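PDB 5HAX: nucleoporin NUP170 from Chaetomium thermophilum, which probably serves as a structural scaffold component of the nuclear pore complex, with a beta-propeller followed by a helical region. Local coordinates for residues 234-243 with 298-309. Sequence-based numbering, arbitrary orientation.
Sequences YVDDTRNLLY and PIPATEASKLHL
Arg239 drives its guanidinium into the loop 299-306, where backbone carbonyls receive it. Its chain, extended from CG to NE, carries it from one propeller blade to the next. Arg239 NE and NH1 both donate to Ile299 O, side-on and near the guanidinium plane, NH1 at 2.8 Å. Arg239 NH1 also donates to Ala304 O at 2.8 Å, and Arg239 NH2 to Ser305 O. Arginine suits this place because its flat cation with several N-H groups can satisfy several carbonyls of a curled loop at once. His308 lies over one guanidinium face, the planes 31° apart; the bond from His308 ND1 to Lys306 O, 2.6 Å, fixes the ring's rotation. With CG anti to the backbone N (chi1 -177°), the carboxylate of Asp236 turns toward Arg239 and Thr238; its OD2 forms a salt bridge with Arg239 NE and accepts from a water that also binds Tyr243 OH and His308 O. On the apolar flank, Leu309 CD1 sits over the centre of the Tyr243 ring, and the apolar ring of Pro298 suits its place against Tyr234 and Tyr243. On the more exposed side, a hydroxyl suits Thr238: OG1 accepts from Ala301 N (2.9 Å, 170°) and donates to Asp236 OD1, while CG2 touches Pro300 CB. The contact thus joins hairpin 230-236/241-246, closed by a G1 bulge, to the 293-298/307-313 connection; strand 307-313 pairs with 318-324, and Leu26 of helix 26-29 packs on Ile299, Ala304 and Leu307.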
# COMPACT_ATOMS: atom_id res chain seq x y z
N TYR A 234 2.32 -6.41 16.74
CA TYR A 234 2.43 -6.27 15.29
C TYR A 234 2.44 -7.63 14.62
O TYR A 234 3.18 -8.53 15.04
CB TYR A 234 3.69 -5.48 14.92
CG TYR A 234 3.93 -4.27 15.80
CD1 TYR A 234 4.59 -4.39 17.02
CD2 TYR A 234 3.50 -3.00 15.41
CE1 TYR A 234 4.81 -3.29 17.82
CE2 TYR A 234 3.72 -1.90 16.21
CZ TYR A 234 4.37 -2.05 17.42
OH TYR A 234 4.60 -0.96 18.22
N VAL A 235 1.64 -7.78 13.55
CA VAL A 235 1.45 -9.05 12.85
C VAL A 235 2.09 -8.96 11.47
O VAL A 235 2.05 -7.92 10.81
CB VAL A 235 -0.05 -9.39 12.72
CG1 VAL A 235 -0.25 -10.64 11.86
CG2 VAL A 235 -0.68 -9.57 14.09
N ASP A 236 2.67 -10.08 11.02
CA ASP A 236 3.11 -10.25 9.64
C ASP A 236 2.62 -11.61 9.15
O ASP A 236 3.26 -12.64 9.40
CB ASP A 236 4.62 -10.12 9.50
CG ASP A 236 5.09 -10.22 8.05
OD1 ASP A 236 4.22 -10.22 7.15
OD2 ASP A 236 6.31 -10.29 7.82
N ASP A 237 1.49 -11.60 8.43
CA ASP A 237 0.89 -12.84 7.95
C ASP A 237 1.77 -13.55 6.93
O ASP A 237 1.77 -14.78 6.86
CB ASP A 237 -0.48 -12.55 7.33
CG ASP A 237 -1.51 -12.11 8.35
OD1 ASP A 237 -1.63 -12.78 9.40
OD2 ASP A 237 -2.19 -11.10 8.11
N THR A 238 2.53 -12.79 6.13
CA THR A 238 3.35 -13.40 5.08
C THR A 238 4.44 -14.29 5.65
O THR A 238 4.97 -15.15 4.93
CB THR A 238 3.98 -12.32 4.20
OG1 THR A 238 4.98 -11.60 4.94
CG2 THR A 238 2.93 -11.34 3.69
N ARG A 239 4.80 -14.11 6.92
CA ARG A 239 5.80 -14.93 7.59
C ARG A 239 5.23 -15.70 8.77
O ARG A 239 5.99 -16.42 9.44
CB ARG A 239 6.97 -14.06 8.06
CG ARG A 239 7.53 -13.12 7.00
CD ARG A 239 8.69 -12.32 7.57
NE ARG A 239 8.98 -11.12 6.79
CZ ARG A 239 9.96 -11.00 5.89
NH1 ARG A 239 10.13 -9.85 5.26
NH2 ARG A 239 10.76 -12.03 5.63
N ASN A 240 3.93 -15.57 9.05
CA ASN A 240 3.30 -16.19 10.21
C ASN A 240 3.99 -15.77 11.51
O ASN A 240 4.15 -16.56 12.44
CB ASN A 240 3.27 -17.71 10.09
CG ASN A 240 2.37 -18.18 8.96
OD1 ASN A 240 1.38 -17.54 8.63
ND2 ASN A 240 2.72 -19.32 8.36
N LEU A 241 4.39 -14.50 11.58
CA LEU A 241 5.08 -13.97 12.74
C LEU A 241 4.22 -12.96 13.49
O LEU A 241 3.30 -12.35 12.93
CB LEU A 241 6.41 -13.30 12.34
CG LEU A 241 7.47 -14.21 11.72
CD1 LEU A 241 8.70 -13.40 11.37
CD2 LEU A 241 7.83 -15.35 12.66
N LEU A 242 4.53 -12.81 14.77
CA LEU A 242 3.94 -11.82 15.65
C LEU A 242 5.07 -11.17 16.44
O LEU A 242 5.92 -11.87 16.98
CB LEU A 242 2.92 -12.46 16.60
CG LEU A 242 2.21 -11.58 17.62
CD1 LEU A 242 1.25 -10.61 16.94
CD2 LEU A 242 1.46 -12.44 18.62
N TYR A 243 5.08 -9.84 16.48
CA TYR A 243 6.11 -9.08 17.19
C TYR A 243 5.48 -8.30 18.34
O TYR A 243 4.37 -7.78 18.22
CB TYR A 243 6.82 -8.08 16.27
CG TYR A 243 7.45 -8.67 15.03
CD1 TYR A 243 8.72 -9.23 15.07
CD2 TYR A 243 6.79 -8.64 13.81
CE1 TYR A 243 9.31 -9.75 13.94
CE2 TYR A 243 7.37 -9.16 12.66
CZ TYR A 243 8.64 -9.72 12.74
OH TYR A 243 9.22 -10.24 11.61
N PRO A 298 6.28 -4.15 10.85
CA PRO A 298 6.73 -5.33 10.11
C PRO A 298 6.91 -5.04 8.63
O PRO A 298 6.19 -4.23 8.04
CB PRO A 298 5.60 -6.35 10.34
CG PRO A 298 4.90 -5.87 11.57
CD PRO A 298 4.98 -4.39 11.51
N ILE A 299 7.88 -5.71 8.03
CA ILE A 299 8.14 -5.66 6.60
C ILE A 299 7.80 -7.04 6.03
O ILE A 299 8.42 -8.03 6.42
CB ILE A 299 9.60 -5.28 6.30
CG1 ILE A 299 9.91 -3.90 6.89
CG2 ILE A 299 9.85 -5.28 4.79
CD1 ILE A 299 11.37 -3.52 6.86
N PRO A 300 6.84 -7.15 5.11
CA PRO A 300 6.40 -8.47 4.66
C PRO A 300 7.42 -9.13 3.73
O PRO A 300 8.27 -8.48 3.13
CB PRO A 300 5.09 -8.18 3.92
CG PRO A 300 5.26 -6.79 3.42
CD PRO A 300 6.09 -6.07 4.45
N ALA A 301 7.30 -10.46 3.63
CA ALA A 301 8.22 -11.22 2.79
C ALA A 301 8.07 -10.87 1.32
O ALA A 301 9.02 -11.03 0.54
CB ALA A 301 8.01 -12.72 3.00
N THR A 302 6.89 -10.40 0.91
CA THR A 302 6.70 -9.97 -0.47
C THR A 302 7.57 -8.77 -0.80
O THR A 302 7.96 -8.58 -1.96
CB THR A 302 5.23 -9.62 -0.71
OG1 THR A 302 4.81 -8.62 0.23
CG2 THR A 302 4.36 -10.86 -0.53
N GLU A 303 7.90 -7.95 0.20
CA GLU A 303 8.68 -6.73 -0.01
C GLU A 303 10.18 -6.97 0.11
O GLU A 303 10.96 -6.39 -0.64
CB GLU A 303 8.24 -5.65 0.99
CG GLU A 303 8.90 -4.30 0.77
CD GLU A 303 8.25 -3.19 1.57
OE1 GLU A 303 7.44 -3.50 2.48
OE2 GLU A 303 8.53 -2.01 1.30
N ALA A 304 10.59 -7.82 1.05
CA ALA A 304 12.01 -8.07 1.28
C ALA A 304 12.18 -9.43 1.93
O ALA A 304 11.37 -9.84 2.77
CB ALA A 304 12.61 -6.97 2.17
N SER A 305 13.25 -10.12 1.55
CA SER A 305 13.53 -11.45 2.10
C SER A 305 14.20 -11.35 3.47
O SER A 305 13.76 -12.00 4.42
CB SER A 305 14.43 -12.23 1.13
OG SER A 305 14.87 -13.44 1.72
N LYS A 306 15.26 -10.56 3.58
CA LYS A 306 16.06 -10.50 4.79
C LYS A 306 15.50 -9.52 5.82
O LYS A 306 15.27 -9.90 6.97
CB LYS A 306 17.50 -10.12 4.44
CG LYS A 306 18.22 -11.18 3.60
CD LYS A 306 19.53 -10.65 3.03
CE LYS A 306 20.18 -11.68 2.11
NZ LYS A 306 21.34 -11.11 1.37
N LEU A 307 15.28 -8.26 5.43
CA LEU A 307 14.80 -7.25 6.37
C LEU A 307 13.37 -7.56 6.77
O LEU A 307 12.45 -7.48 5.96
CB LEU A 307 14.91 -5.86 5.75
CG LEU A 307 16.34 -5.36 5.50
CD1 LEU A 307 16.31 -4.03 4.77
CD2 LEU A 307 17.12 -5.25 6.80
N HIS A 308 13.18 -7.89 8.05
CA HIS A 308 11.89 -8.28 8.60
C HIS A 308 11.14 -7.14 9.27
O HIS A 308 9.91 -7.19 9.35
CB HIS A 308 12.06 -9.40 9.63
CG HIS A 308 12.22 -10.76 9.05
ND1 HIS A 308 13.18 -11.06 8.10
CD2 HIS A 308 11.56 -11.92 9.29
CE1 HIS A 308 13.09 -12.34 7.78
NE2 HIS A 308 12.12 -12.88 8.49
N LEU A 309 11.84 -6.12 9.77
CA LEU A 309 11.24 -5.23 10.76
C LEU A 309 11.93 -3.88 10.74
O LEU A 309 13.16 -3.80 10.61
CB LEU A 309 11.35 -5.86 12.15
CG LEU A 309 10.55 -5.25 13.29
CD1 LEU A 309 9.06 -5.47 13.07
CD2 LEU A 309 11.00 -5.86 14.61
O HOH W 1 8.05 -9.25 9.44